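Local atomic coordinates of peptide chain release factor subunit 1 (Aeropyrum pernix, PDB entry 3AGK), a protein that probably directs the termination of translation in response to the stop codons UAA, UAG and UGA. Residues A[146-151]-A[222-227]; A[161-166]-A[261-266]; A[31-36]-A[69-74]; A[318-323]-A[343-348]; A[217-222]-A[242-247]. One frame throughout, in Å; residues are numbered along the deposited sequence.

Contact 1: residues A[146-151]-A[222-227]; sequences IIVERD and VIVAGP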
# COMPACT_ATOMS: atom_id res chain seq x y z
N ILE A 146 -13.69 -9.20 -3.75
CA ILE A 146 -14.66 -9.01 -4.83
C ILE A 146 -16.06 -9.13 -4.24
O ILE A 146 -16.43 -10.17 -3.71
CB ILE A 146 -14.47 -10.04 -5.98
CG1 ILE A 146 -13.04 -10.00 -6.51
CG2 ILE A 146 -15.45 -9.76 -7.12
CD1 ILE A 146 -12.59 -11.27 -7.23
N ILE A 147 -16.81 -8.03 -4.28
CA ILE A 147 -18.24 -8.01 -3.95
C ILE A 147 -19.03 -8.14 -5.25
O ILE A 147 -18.84 -7.35 -6.18
CB ILE A 147 -18.65 -6.72 -3.21
CG1 ILE A 147 -17.78 -6.50 -1.97
CG2 ILE A 147 -20.13 -6.77 -2.81
CD1 ILE A 147 -17.99 -5.16 -1.34
N VAL A 148 -19.89 -9.15 -5.33
CA VAL A 148 -20.57 -9.44 -6.58
C VAL A 148 -22.07 -9.42 -6.41
O VAL A 148 -22.62 -10.00 -5.46
CB VAL A 148 -20.25 -10.85 -7.13
CG1 VAL A 148 -20.71 -10.92 -8.60
CG2 VAL A 148 -18.79 -11.17 -7.02
N GLU A 149 -22.73 -8.75 -7.34
CA GLU A 149 -24.17 -8.84 -7.51
C GLU A 149 -24.40 -9.10 -8.99
O GLU A 149 -23.51 -8.88 -9.81
CB GLU A 149 -24.85 -7.53 -7.13
CG GLU A 149 -25.05 -7.35 -5.65
CD GLU A 149 -25.83 -6.09 -5.33
OE1 GLU A 149 -27.08 -6.12 -5.41
OE2 GLU A 149 -25.19 -5.07 -4.99
N ARG A 150 -25.60 -9.55 -9.32
CA ARG A 150 -25.96 -9.85 -10.71
C ARG A 150 -25.66 -8.67 -11.64
O ARG A 150 -25.30 -8.86 -12.80
CB ARG A 150 -27.44 -10.18 -10.80
CG ARG A 150 -28.32 -8.94 -10.71
CD ARG A 150 -29.73 -9.26 -10.24
NE ARG A 150 -30.52 -9.93 -11.27
CZ ARG A 150 -31.69 -9.48 -11.73
NH1 ARG A 150 -32.21 -8.36 -11.26
NH2 ARG A 150 -32.33 -10.16 -12.67
N ASP A 151 -25.82 -7.45 -11.13
CA ASP A 151 -25.69 -6.27 -11.99
C ASP A 151 -24.77 -5.18 -11.42
O ASP A 151 -24.83 -4.02 -11.85
CB ASP A 151 -27.07 -5.67 -12.26
CG ASP A 151 -27.66 -5.03 -11.02
OD1 ASP A 151 -27.14 -5.31 -9.92
OD2 ASP A 151 -28.62 -4.26 -11.13
N VAL A 222 -8.17 -14.10 -1.54
CA VAL A 222 -9.26 -13.31 -2.12
C VAL A 222 -10.54 -13.65 -1.41
O VAL A 222 -10.88 -14.82 -1.24
CB VAL A 222 -9.43 -13.58 -3.63
CG1 VAL A 222 -10.62 -12.77 -4.21
CG2 VAL A 222 -8.12 -13.26 -4.37
N ILE A 223 -11.24 -12.63 -0.96
CA ILE A 223 -12.56 -12.84 -0.38
C ILE A 223 -13.58 -12.53 -1.45
O ILE A 223 -13.52 -11.47 -2.10
CB ILE A 223 -12.79 -11.91 0.82
CG1 ILE A 223 -11.85 -12.27 1.97
CG2 ILE A 223 -14.24 -11.98 1.28
CD1 ILE A 223 -11.76 -11.19 3.05
N VAL A 224 -14.51 -13.45 -1.67
CA VAL A 224 -15.65 -13.12 -2.52
C VAL A 224 -16.87 -12.96 -1.62
O VAL A 224 -17.17 -13.84 -0.82
CB VAL A 224 -15.90 -14.17 -3.66
CG1 VAL A 224 -17.15 -13.80 -4.48
CG2 VAL A 224 -14.69 -14.28 -4.55
N ALA A 225 -17.55 -11.82 -1.73
CA ALA A 225 -18.71 -11.51 -0.91
C ALA A 225 -19.85 -10.96 -1.77
O ALA A 225 -19.67 -10.70 -2.95
CB ALA A 225 -18.35 -10.48 0.15
N GLY A 226 -21.00 -10.76 -1.15
CA GLY A 226 -22.11 -10.16 -1.85
C GLY A 226 -23.42 -10.62 -1.25
O GLY A 226 -23.45 -11.55 -0.43
N PRO A 227 -24.52 -9.98 -1.64
CA PRO A 227 -25.82 -10.45 -1.16
C PRO A 227 -26.36 -11.58 -2.04
O PRO A 227 -26.07 -11.63 -3.24
CB PRO A 227 -26.69 -9.21 -1.27
CG PRO A 227 -26.10 -8.46 -2.43
CD PRO A 227 -24.62 -8.71 -2.39
O HOH W 1 -23.69 -12.21 -4.19

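Contact 2: residues A[161-166]-A[261-266]; sequences ARLEVL and QGLKEA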
# COMPACT_ATOMS: atom_id res chain seq x y z
N ALA A 161 -3.96 -2.49 7.86
CA ALA A 161 -5.19 -1.77 8.18
C ALA A 161 -5.72 -0.86 7.04
O ALA A 161 -6.72 -0.17 7.21
CB ALA A 161 -5.01 -0.96 9.49
N ARG A 162 -5.07 -0.86 5.89
CA ARG A 162 -5.50 -0.03 4.75
C ARG A 162 -6.44 -0.76 3.80
O ARG A 162 -6.03 -1.72 3.14
CB ARG A 162 -4.30 0.47 3.96
CG ARG A 162 -3.22 1.08 4.83
CD ARG A 162 -2.11 1.70 4.00
NE ARG A 162 -1.13 2.40 4.83
CZ ARG A 162 -1.40 3.49 5.54
NH1 ARG A 162 -2.63 4.00 5.54
NH2 ARG A 162 -0.44 4.07 6.25
N LEU A 163 -7.68 -0.30 3.73
CA LEU A 163 -8.69 -0.86 2.83
C LEU A 163 -9.10 0.17 1.79
O LEU A 163 -9.47 1.29 2.13
CB LEU A 163 -9.92 -1.27 3.62
CG LEU A 163 -11.07 -1.90 2.86
CD1 LEU A 163 -10.68 -3.25 2.25
CD2 LEU A 163 -12.20 -2.06 3.86
N GLU A 164 -9.06 -0.23 0.52
CA GLU A 164 -9.36 0.68 -0.57
C GLU A 164 -10.18 0.02 -1.68
O GLU A 164 -10.10 -1.21 -1.92
CB GLU A 164 -8.07 1.25 -1.16
CG GLU A 164 -7.15 0.19 -1.77
CD GLU A 164 -5.89 0.79 -2.39
OE1 GLU A 164 -5.89 2.00 -2.70
OE2 GLU A 164 -4.90 0.06 -2.58
N VAL A 165 -10.98 0.85 -2.35
CA VAL A 165 -11.74 0.44 -3.52
C VAL A 165 -10.81 0.56 -4.72
O VAL A 165 -10.22 1.61 -4.92
CB VAL A 165 -12.95 1.35 -3.72
CG1 VAL A 165 -13.55 1.16 -5.12
CG2 VAL A 165 -14.00 1.09 -2.66
N LEU A 166 -10.66 -0.51 -5.49
CA LEU A 166 -9.84 -0.48 -6.70
C LEU A 166 -10.69 -0.14 -7.92
O LEU A 166 -10.26 0.58 -8.80
CB LEU A 166 -9.11 -1.81 -6.94
CG LEU A 166 -8.04 -2.16 -5.92
CD1 LEU A 166 -7.29 -3.42 -6.31
CD2 LEU A 166 -7.06 -0.98 -5.73
N GLN A 261 -18.08 0.68 1.95
CA GLN A 261 -18.92 0.10 3.00
C GLN A 261 -19.06 -1.42 2.91
O GLN A 261 -18.97 -2.11 3.92
CB GLN A 261 -20.30 0.76 2.97
CG GLN A 261 -21.25 0.31 4.07
CD GLN A 261 -22.62 0.95 3.93
OE1 GLN A 261 -22.93 1.58 2.91
NE2 GLN A 261 -23.45 0.80 4.95
N GLY A 262 -19.30 -1.95 1.71
CA GLY A 262 -19.42 -3.40 1.56
C GLY A 262 -18.08 -4.10 1.78
O GLY A 262 -18.05 -5.22 2.29
N LEU A 263 -16.99 -3.46 1.36
CA LEU A 263 -15.64 -3.99 1.53
C LEU A 263 -15.31 -4.17 3.00
O LEU A 263 -14.77 -5.21 3.42
CB LEU A 263 -14.62 -3.03 0.90
CG LEU A 263 -14.51 -2.98 -0.62
CD1 LEU A 263 -13.43 -1.98 -1.03
CD2 LEU A 263 -14.19 -4.38 -1.16
N LYS A 264 -15.65 -3.14 3.79
CA LYS A 264 -15.46 -3.20 5.24
C LYS A 264 -16.24 -4.36 5.81
O LYS A 264 -15.70 -5.17 6.57
CB LYS A 264 -15.90 -1.89 5.91
CG LYS A 264 -15.77 -1.89 7.45
CD LYS A 264 -16.14 -0.52 8.00
CE LYS A 264 -15.82 -0.38 9.46
NZ LYS A 264 -15.92 1.06 9.87
N GLU A 265 -17.52 -4.46 5.44
CA GLU A 265 -18.37 -5.53 5.95
C GLU A 265 -17.81 -6.92 5.64
O GLU A 265 -17.81 -7.81 6.50
CB GLU A 265 -19.81 -5.41 5.43
CG GLU A 265 -20.68 -6.59 5.90
CD GLU A 265 -22.18 -6.39 5.70
OE1 GLU A 265 -22.59 -5.69 4.74
OE2 GLU A 265 -22.95 -6.96 6.52
N ALA A 266 -17.30 -7.11 4.43
CA ALA A 266 -16.75 -8.41 4.04
C ALA A 266 -15.50 -8.75 4.86
O ALA A 266 -15.30 -9.90 5.27
CB ALA A 266 -16.42 -8.41 2.58

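Contact 3: residues A[31-36]-A[69-74]; sequences ATVLLS and QAVKRA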
# COMPACT_ATOMS: atom_id res chain seq x y z
N ALA A 31 8.69 19.26 -15.02
CA ALA A 31 9.04 18.49 -16.22
C ALA A 31 9.65 17.15 -15.82
O ALA A 31 9.98 16.93 -14.66
CB ALA A 31 10.00 19.27 -17.09
N THR A 32 9.78 16.26 -16.79
CA THR A 32 10.32 14.94 -16.51
C THR A 32 11.83 15.00 -16.37
O THR A 32 12.56 14.70 -17.31
CB THR A 32 9.93 13.91 -17.58
OG1 THR A 32 10.47 14.31 -18.84
CG2 THR A 32 8.41 13.80 -17.69
N VAL A 33 12.30 15.37 -15.18
CA VAL A 33 13.71 15.66 -14.94
C VAL A 33 14.27 15.04 -13.65
O VAL A 33 15.29 15.49 -13.13
CB VAL A 33 13.95 17.19 -14.89
CG1 VAL A 33 13.33 17.86 -16.11
CG2 VAL A 33 13.40 17.78 -13.60
N LEU A 34 13.59 14.02 -13.13
CA LEU A 34 14.09 13.28 -11.97
C LEU A 34 14.50 11.87 -12.39
O LEU A 34 13.68 11.08 -12.87
CB LEU A 34 13.06 13.24 -10.85
CG LEU A 34 12.67 14.60 -10.24
CD1 LEU A 34 11.60 14.43 -9.18
CD2 LEU A 34 13.88 15.32 -9.66
N LEU A 35 15.78 11.57 -12.21
CA LEU A 35 16.38 10.33 -12.70
C LEU A 35 16.19 9.14 -11.76
O LEU A 35 16.41 9.24 -10.56
CB LEU A 35 17.88 10.55 -12.94
CG LEU A 35 18.76 9.36 -13.29
CD1 LEU A 35 18.04 8.44 -14.25
CD2 LEU A 35 20.07 9.84 -13.92
N SER A 36 15.77 8.02 -12.34
CA SER A 36 15.68 6.76 -11.61
C SER A 36 16.53 5.71 -12.34
O SER A 36 16.39 5.53 -13.55
CB SER A 36 14.22 6.30 -11.53
OG SER A 36 13.40 7.27 -10.90
N GLN A 69 18.99 21.32 -19.31
CA GLN A 69 20.06 21.45 -18.32
C GLN A 69 19.85 20.49 -17.16
O GLN A 69 20.78 19.84 -16.69
CB GLN A 69 20.11 22.88 -17.76
CG GLN A 69 20.90 23.87 -18.60
CD GLN A 69 21.11 25.20 -17.87
OE1 GLN A 69 22.24 25.62 -17.61
NE2 GLN A 69 20.01 25.87 -17.54
N ALA A 70 18.61 20.44 -16.68
CA ALA A 70 18.25 19.67 -15.50
C ALA A 70 18.67 18.22 -15.65
O ALA A 70 19.25 17.62 -14.74
CB ALA A 70 16.76 19.76 -15.28
N VAL A 71 18.37 17.66 -16.81
CA VAL A 71 18.65 16.26 -17.06
C VAL A 71 20.15 16.03 -17.16
O VAL A 71 20.68 15.09 -16.58
CB VAL A 71 17.90 15.77 -18.33
CG1 VAL A 71 18.31 14.35 -18.70
CG2 VAL A 71 16.40 15.86 -18.12
N LYS A 72 20.85 16.90 -17.88
CA LYS A 72 22.29 16.79 -17.99
C LYS A 72 22.93 16.75 -16.60
O LYS A 72 23.79 15.91 -16.33
CB LYS A 72 22.88 17.94 -18.81
CG LYS A 72 22.59 17.87 -20.29
CD LYS A 72 23.17 19.07 -21.04
CE LYS A 72 22.89 18.99 -22.53
NZ LYS A 72 23.44 20.15 -23.28
N ARG A 73 22.51 17.66 -15.73
CA ARG A 73 23.06 17.74 -14.39
C ARG A 73 22.86 16.44 -13.59
O ARG A 73 23.78 15.98 -12.91
CB ARG A 73 22.44 18.90 -13.62
CG ARG A 73 23.01 19.03 -12.22
CD ARG A 73 22.08 19.81 -11.34
NE ARG A 73 22.75 20.39 -10.19
CZ ARG A 73 22.14 21.13 -9.27
NH1 ARG A 73 20.83 21.36 -9.38
NH2 ARG A 73 22.83 21.63 -8.25
N ALA A 74 21.66 15.88 -13.66
CA ALA A 74 21.37 14.63 -12.95
C ALA A 74 22.15 13.46 -13.54
O ALA A 74 22.69 12.64 -12.81
CB ALA A 74 19.88 14.34 -12.99

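Contact 4: residues A[318-323]-A[343-348]; sequences TLLIHE and IVVPES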
# COMPACT_ATOMS: atom_id res chain seq x y z
N THR A 318 -5.35 -0.04 25.56
CA THR A 318 -5.04 0.24 24.16
C THR A 318 -4.96 1.73 23.87
O THR A 318 -5.86 2.50 24.23
CB THR A 318 -6.01 -0.45 23.15
OG1 THR A 318 -7.26 0.25 23.14
CG2 THR A 318 -6.26 -1.90 23.52
N LEU A 319 -3.88 2.11 23.21
CA LEU A 319 -3.68 3.48 22.74
C LEU A 319 -4.05 3.58 21.26
O LEU A 319 -3.48 2.88 20.43
CB LEU A 319 -2.21 3.87 22.91
CG LEU A 319 -1.79 5.32 22.70
CD1 LEU A 319 -2.65 6.23 23.56
CD2 LEU A 319 -0.32 5.51 23.03
N LEU A 320 -5.01 4.44 20.94
CA LEU A 320 -5.41 4.66 19.55
C LEU A 320 -4.75 5.93 19.06
O LEU A 320 -4.96 7.00 19.64
CB LEU A 320 -6.92 4.82 19.45
CG LEU A 320 -7.78 3.60 19.74
CD1 LEU A 320 -8.99 3.98 20.55
CD2 LEU A 320 -8.21 2.99 18.43
N ILE A 321 -3.95 5.81 18.00
CA ILE A 321 -3.20 6.95 17.49
C ILE A 321 -3.41 7.14 16.00
O ILE A 321 -3.07 6.26 15.20
CB ILE A 321 -1.69 6.81 17.73
CG1 ILE A 321 -1.41 6.25 19.12
CG2 ILE A 321 -0.98 8.15 17.51
CD1 ILE A 321 0.04 5.90 19.35
N HIS A 322 -3.98 8.28 15.63
CA HIS A 322 -4.16 8.63 14.22
C HIS A 322 -2.80 8.78 13.52
O HIS A 322 -1.91 9.46 14.01
CB HIS A 322 -4.99 9.92 14.08
CG HIS A 322 -5.55 10.15 12.71
ND1 HIS A 322 -4.79 10.64 11.67
CD2 HIS A 322 -6.80 9.97 12.21
CE1 HIS A 322 -5.55 10.75 10.59
NE2 HIS A 322 -6.77 10.34 10.89
N GLU A 323 -2.66 8.16 12.36
CA GLU A 323 -1.38 8.11 11.66
C GLU A 323 -0.84 9.48 11.20
O GLU A 323 0.35 9.61 10.91
CB GLU A 323 -1.48 7.18 10.45
CG GLU A 323 -2.30 7.77 9.32
CD GLU A 323 -2.30 6.87 8.10
OE1 GLU A 323 -3.26 6.96 7.29
OE2 GLU A 323 -1.36 6.07 7.95
N ILE A 343 -2.88 0.79 18.63
CA ILE A 343 -3.64 0.71 17.40
C ILE A 343 -3.41 2.01 16.62
O ILE A 343 -3.82 3.09 17.05
CB ILE A 343 -5.16 0.55 17.67
CG1 ILE A 343 -5.45 -0.72 18.47
CG2 ILE A 343 -5.96 0.60 16.36
CD1 ILE A 343 -5.24 -2.03 17.71
N VAL A 344 -2.72 1.91 15.49
CA VAL A 344 -2.59 3.08 14.64
C VAL A 344 -3.82 3.21 13.75
O VAL A 344 -4.18 2.29 13.03
CB VAL A 344 -1.32 3.03 13.77
CG1 VAL A 344 -1.20 4.32 12.97
CG2 VAL A 344 -0.09 2.83 14.64
N VAL A 345 -4.48 4.36 13.82
CA VAL A 345 -5.69 4.59 13.06
C VAL A 345 -5.37 5.19 11.69
O VAL A 345 -4.92 6.33 11.59
CB VAL A 345 -6.67 5.51 13.81
CG1 VAL A 345 -7.89 5.84 12.92
CG2 VAL A 345 -7.09 4.86 15.14
N PRO A 346 -5.61 4.42 10.61
CA PRO A 346 -5.26 4.94 9.29
C PRO A 346 -6.22 6.04 8.88
O PRO A 346 -7.37 6.07 9.34
CB PRO A 346 -5.41 3.71 8.39
CG PRO A 346 -6.48 2.89 9.06
CD PRO A 346 -6.24 3.08 10.53
N GLU A 347 -5.74 6.95 8.04
CA GLU A 347 -6.53 8.07 7.54
C GLU A 347 -7.77 7.58 6.79
O GLU A 347 -8.78 8.29 6.71
CB GLU A 347 -5.66 8.92 6.62
CG GLU A 347 -6.14 10.33 6.39
CD GLU A 347 -5.71 10.87 5.03
OE1 GLU A 347 -5.74 10.09 4.06
OE2 GLU A 347 -5.35 12.06 4.94
N SER A 348 -7.69 6.37 6.26
CA SER A 348 -8.77 5.77 5.46
C SER A 348 -9.85 5.09 6.29
O SER A 348 -10.90 4.70 5.78
CB SER A 348 -8.18 4.77 4.46
OG SER A 348 -7.22 3.94 5.08
O HOH W 2 -8.62 11.01 8.91

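Contact 5: residues A[217-222]-A[242-247]; sequences GVLKGV and YRLKKI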
# COMPACT_ATOMS: atom_id res chain seq x y z
N GLY A 217 3.62 -12.43 -5.37
CA GLY A 217 3.59 -13.07 -4.06
C GLY A 217 3.00 -12.24 -2.93
O GLY A 217 2.83 -12.70 -1.81
N VAL A 218 2.68 -10.99 -3.25
CA VAL A 218 2.06 -10.05 -2.34
C VAL A 218 0.63 -10.44 -1.95
O VAL A 218 0.21 -10.25 -0.80
CB VAL A 218 2.02 -8.66 -2.98
CG1 VAL A 218 1.12 -7.75 -2.19
CG2 VAL A 218 3.42 -8.10 -3.10
N LEU A 219 -0.14 -10.96 -2.91
CA LEU A 219 -1.52 -11.34 -2.63
C LEU A 219 -1.56 -12.72 -2.01
O LEU A 219 -1.09 -13.68 -2.61
CB LEU A 219 -2.36 -11.34 -3.91
CG LEU A 219 -3.88 -11.18 -3.75
CD1 LEU A 219 -4.19 -9.81 -3.13
CD2 LEU A 219 -4.62 -11.33 -5.10
N LYS A 220 -2.15 -12.82 -0.82
CA LYS A 220 -2.25 -14.09 -0.12
C LYS A 220 -3.64 -14.73 -0.21
O LYS A 220 -3.79 -15.93 0.02
CB LYS A 220 -1.82 -13.94 1.34
CG LYS A 220 -0.33 -13.63 1.51
CD LYS A 220 0.54 -14.87 1.32
CE LYS A 220 1.08 -15.37 2.67
NZ LYS A 220 1.95 -16.58 2.55
N GLY A 221 -4.65 -13.94 -0.54
CA GLY A 221 -5.99 -14.48 -0.59
C GLY A 221 -6.99 -13.56 -1.26
O GLY A 221 -6.69 -12.39 -1.51
N VAL A 222 -8.17 -14.10 -1.54
CA VAL A 222 -9.26 -13.31 -2.12
C VAL A 222 -10.54 -13.65 -1.41
O VAL A 222 -10.88 -14.82 -1.24
CB VAL A 222 -9.43 -13.58 -3.63
CG1 VAL A 222 -10.62 -12.77 -4.21
CG2 VAL A 222 -8.12 -13.26 -4.37
N TYR A 242 -7.77 -18.56 -12.73
CA TYR A 242 -7.40 -19.69 -11.88
C TYR A 242 -6.34 -19.35 -10.82
O TYR A 242 -6.37 -19.93 -9.72
CB TYR A 242 -6.91 -20.87 -12.73
CG TYR A 242 -5.52 -20.68 -13.31
CD1 TYR A 242 -5.31 -19.96 -14.48
CD2 TYR A 242 -4.41 -21.24 -12.69
CE1 TYR A 242 -4.04 -19.79 -15.01
CE2 TYR A 242 -3.13 -21.08 -13.21
CZ TYR A 242 -2.95 -20.35 -14.37
OH TYR A 242 -1.69 -20.19 -14.89
N ARG A 243 -5.41 -18.45 -11.12
CA ARG A 243 -4.44 -18.01 -10.11
C ARG A 243 -5.13 -17.40 -8.90
O ARG A 243 -4.64 -17.52 -7.78
CB ARG A 243 -3.42 -17.01 -10.66
CG ARG A 243 -2.46 -17.62 -11.65
CD ARG A 243 -2.78 -17.12 -13.03
NE ARG A 243 -1.73 -16.27 -13.56
CZ ARG A 243 -1.86 -15.55 -14.67
NH1 ARG A 243 -0.86 -14.80 -15.10
NH2 ARG A 243 -3.00 -15.59 -15.34
N LEU A 244 -6.27 -16.74 -9.13
CA LEU A 244 -7.03 -16.17 -8.02
C LEU A 244 -7.92 -17.23 -7.37
O LEU A 244 -8.12 -17.25 -6.15
CB LEU A 244 -7.86 -14.99 -8.50
CG LEU A 244 -7.09 -13.80 -9.05
CD1 LEU A 244 -8.03 -12.62 -9.27
CD2 LEU A 244 -5.98 -13.41 -8.09
N LYS A 245 -8.47 -18.11 -8.20
CA LYS A 245 -9.32 -19.16 -7.68
C LYS A 245 -8.54 -20.00 -6.64
O LYS A 245 -9.09 -20.38 -5.61
CB LYS A 245 -9.83 -20.04 -8.82
CG LYS A 245 -11.18 -19.60 -9.41
CD LYS A 245 -12.20 -20.70 -9.11
CE LYS A 245 -13.49 -20.56 -9.88
NZ LYS A 245 -13.42 -21.20 -11.20
N LYS A 246 -7.27 -20.27 -6.94
CA LYS A 246 -6.40 -21.04 -6.05
C LYS A 246 -6.36 -20.54 -4.60
O LYS A 246 -6.22 -21.34 -3.67
CB LYS A 246 -4.97 -21.06 -6.59
CG LYS A 246 -3.98 -21.70 -5.63
CD LYS A 246 -2.57 -21.70 -6.20
CE LYS A 246 -1.60 -22.28 -5.19
NZ LYS A 246 -0.24 -22.42 -5.78
N ILE A 247 -6.47 -19.23 -4.42
CA ILE A 247 -6.28 -18.61 -3.10
C ILE A 247 -7.55 -17.92 -2.63
O ILE A 247 -7.51 -16.97 -1.85
CB ILE A 247 -5.12 -17.58 -3.11
CG1 ILE A 247 -5.37 -16.52 -4.18
CG2 ILE A 247 -3.78 -18.28 -3.37
CD1 ILE A 247 -4.38 -15.38 -4.13

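Contact 1: residues A[146-151]-A[222-227]
Three backbone hydrogen bonds lock the two strands together. Ile-146 N gives to Ile-223 O at 2.8 Å, with the N-H nearly along the C=O axis. Ala-225 N gives to Ile-146 O at 2.8 Å, and this bond lies in the carbonyl plane. Val-148 N gives to Ala-225 O at 2.8 Å, bending slightly to 158° at the hydrogen. This is a parallel beta ladder in the mixed sheet of domain 2, where strand 142-149 lies next to strand 219-226. Ile-146 uses both its N-H and its C=O on either side of Val-224, and Ala-225 does the same around Ile-147. The next rung would need an N-H at Pro-227, and proline has none. A water takes over, giving one hydrogen to Val-148 O at 2.8 Å and the other to Pro-227 O at 2.6 Å.

Ile-146, Val-148, Val-222 and Val-224 share one face of the sheet, which helices 188-215 and 230-236 pack against. Here Val-148 CG2 crosses Val-224 CG1 obliquely at 4.0 Å. The extended Ile-146 chain brings CD1 within 3.9 Å of Val-222 CG1. Ile-147 and Ala-225 lie on the other face, under helix 259-269. Gly-226 keeps close to Val-148 O, where a CB would collide with that oxygen. At the end of the ladder Glu-149 crosses the Pro-227 ring at about a right angle. Its carboxylate goes on to bond Gln-258 through OE2, while its CG rests 3.6 Å from Pro-227 CG.

Contact 2: residues A[161-166]-A[261-266]
Neither segment brings an aromatic ring or an amide side chain into this contact; the flat groups that matter are peptide units, each with a methyl over one face and not at its edge. Leu-163 CD2 stands above the plane of the peptide joining Leu-263 to Lys-264, 3.6 Å from Lys-264 N. On the strand side Leu-263 CD1 stands above the plane of the peptide joining Glu-164 to Val-165, 3.5 Å from Glu-164 O. Leu-163 is aimed at the helix, with CG anti to its backbone N (chi1 -179°). The two leucines cross obliquely, and Leu-163 CD2 comes within 3.9 Å of Leu-263 CB.

Strand 162-170 is an outermost strand of the mixed sheet of domain 2, and helix 259-269 runs over one face of that sheet. The short segments meet at 133°, with their axes 8.7 Å apart at the closest. Leu-263 carries the helix side of the contact. It also touches Ile-145 and Ile-147 of strand 142-149 and Thr-154 of strand 152-159, so one side chain spans three strands. Tyr-279 of helix 277-294 closes in on Leu-163 and Lys-264. Val-165 meets Leu-263 at about a right angle, its CG2 3.5 Å from Leu-263 CD1.

Contact 3: residues A[31-36]-A[69-74]
Helix 65-82 packs here against the start of strand 34-39, in the antiparallel sheet of domain 1. The chain enters that strand through an inverse gamma turn centred on Thr-32. A classic beta bulge follows, in which Val-33 and Leu-34 both face Asp-125. The segments meet by van der Waals packing, with no hydrogen bond between them.

Val-33 carries the end of the contact at Ala-70 and Val-71. Its CB sits 3.8 Å from Ala-70 CB. Its CG1 is anti to the carbonyl carbon (chi1 -51°), which puts CG2 in the crowded position between the backbone N and the carbonyl carbon. CG1 lies 4.0 Å from Ala-70 CB. The same CG1 crosses toward Val-71, 4.2 Å from Val-71 CG2. Two residues on, Leu-35 points at the helix and meets Ala-74, one turn after Ala-70. Its CB is 4.3 Å from Ala-74 CB, and its CD2 lies 4.0 Å from Ala-74 O.

Leu-35 continues along the helix to Leu-75 and Ala-78. Ala-74 also touches Cys-97 on strand 93-98, next to strand 34-39 in the sheet. A disulfide ties Cys-97 to Cys-108 on strand 107-111, so the helix leans on a sheet cross-linked at that side.

Contact 4: residues A[318-323]-A[343-348]
Strands 318-322 and 343-345 run parallel, 27° apart and 4.4 Å between axes at the closest, with four backbone hydrogen bonds alternating between them. Ile-343 N gives to Leu-319 O at 2.8 Å and Ile-321 N to Ile-343 O at 2.9 Å, both nearly along the C=O axis. Val-345 N then reaches Ile-321 O at 2.7 Å, and Glu-323 N reaches Val-345 O at 3.0 Å. These last two donors stand above the carbonyl planes, where the strand pair ends. The pairing closes a beta-alpha-beta crossover through helix 328-335 in domain 3.

Leu-320, His-322, Ile-343 and Val-345 share one sheet face. Leu-320 CD2 touches two methyls of the partner strand, 3.9 Å from Ile-343 CG2 and 3.9 Å from Val-345 CG2. Helices 277-294 and 352-359 pack over them. The His-322 ring has Val-345 O over one face, and at its edge NE2 meets an in-plane water. Its ND1 is hydrogen-bonded to Ser-324 N.

Glu-323 takes the crowded first torsion (chi1 72°) and then extends past Pro-346 to the backbone of Glu-347. Its OE1 accepts Glu-347 N at 2.6 Å, from above the carboxylate plane. OE2 forms a salt bridge with Arg-162 of domain 2. With at least a backbone N-H on OE1 and an arginine on OE2, Glu-323 is probably ionised, despite the nearby carboxylate of Glu-347.

Contact 5: residues A[217-222]-A[242-247]
Ile-247 puts CG1 in the crowded position between its backbone N and carbonyl carbon (chi1 56°), then extends through chi2 172°. This carries the side chain in against the strand backbone, obliquely to it, with CD1 3.9 Å from Gly-221 N. Leu-219 holds CG anti to its backbone N, and Leu-244 holds CG anti to its carbonyl carbon. The two leucine tips meet as a result.

The contact joins strand 219-226, in the mixed sheet of domain 2, to the short helix 242-245 and the residues that follow it. The strand starts just after helix 188-215, which ends in a Schellman motif with Gly-217 at positive phi. The short helix returns over the same face of the sheet as helix 188-215. Leu-219 and Leu-244 cross at about a right angle, CD2 of Leu-219 lying 3.9 Å from CD2 of Leu-244. Both also touch Leu-210 of helix 188-215, so three leucines gather here. Leu-219 CD2 is 4.2 Å from Ile-247 CD1, again at about a right angle. Val-222 CG2 closes the cluster, 4.3 Å from Leu-244 CD2.

Ile-247 lies close against the backbone of Gly-221. Ile-247 CB also rests 3.8 Å from Lys-220 O. After Ile-247 the chain begins to pair with strand 219-226, since Val-222 is bonded to Ala-249 as well. Val-222 N gives a bent bond to Ile-247 O, 3.0 Å long with 139° at the hydrogen, and the donor stands above the carbonyl plane. The same Ile-247 O receives a CA-H contact from Gly-221 CA at 3.2 Å.

Overall arrangement
Contact 3 comes first along the chain, in domain 1. Its centre lies about 46 Å from that of contact 1. Contacts 1, 2 and 5 share the mixed sheet of domain 2. Along the chain, the segments of contact 1 alternate with those of contacts 2 and 5, and contact 5 falls between those of contact 2. Contacts 1 and 5 share Val-222 on strand 219-226. Contacts 1 and 2 touch where Ile-147 and Ala-225 meet helix 259-269. Contact 4 comes last, in domain 3, about 17 Å between centres from contact 2, joined by the Arg-162 to Glu-323 salt bridge. As in eukaryotic eRF1, these domains probably serve, in order, codon recognition, peptide release and GTPase-partner binding.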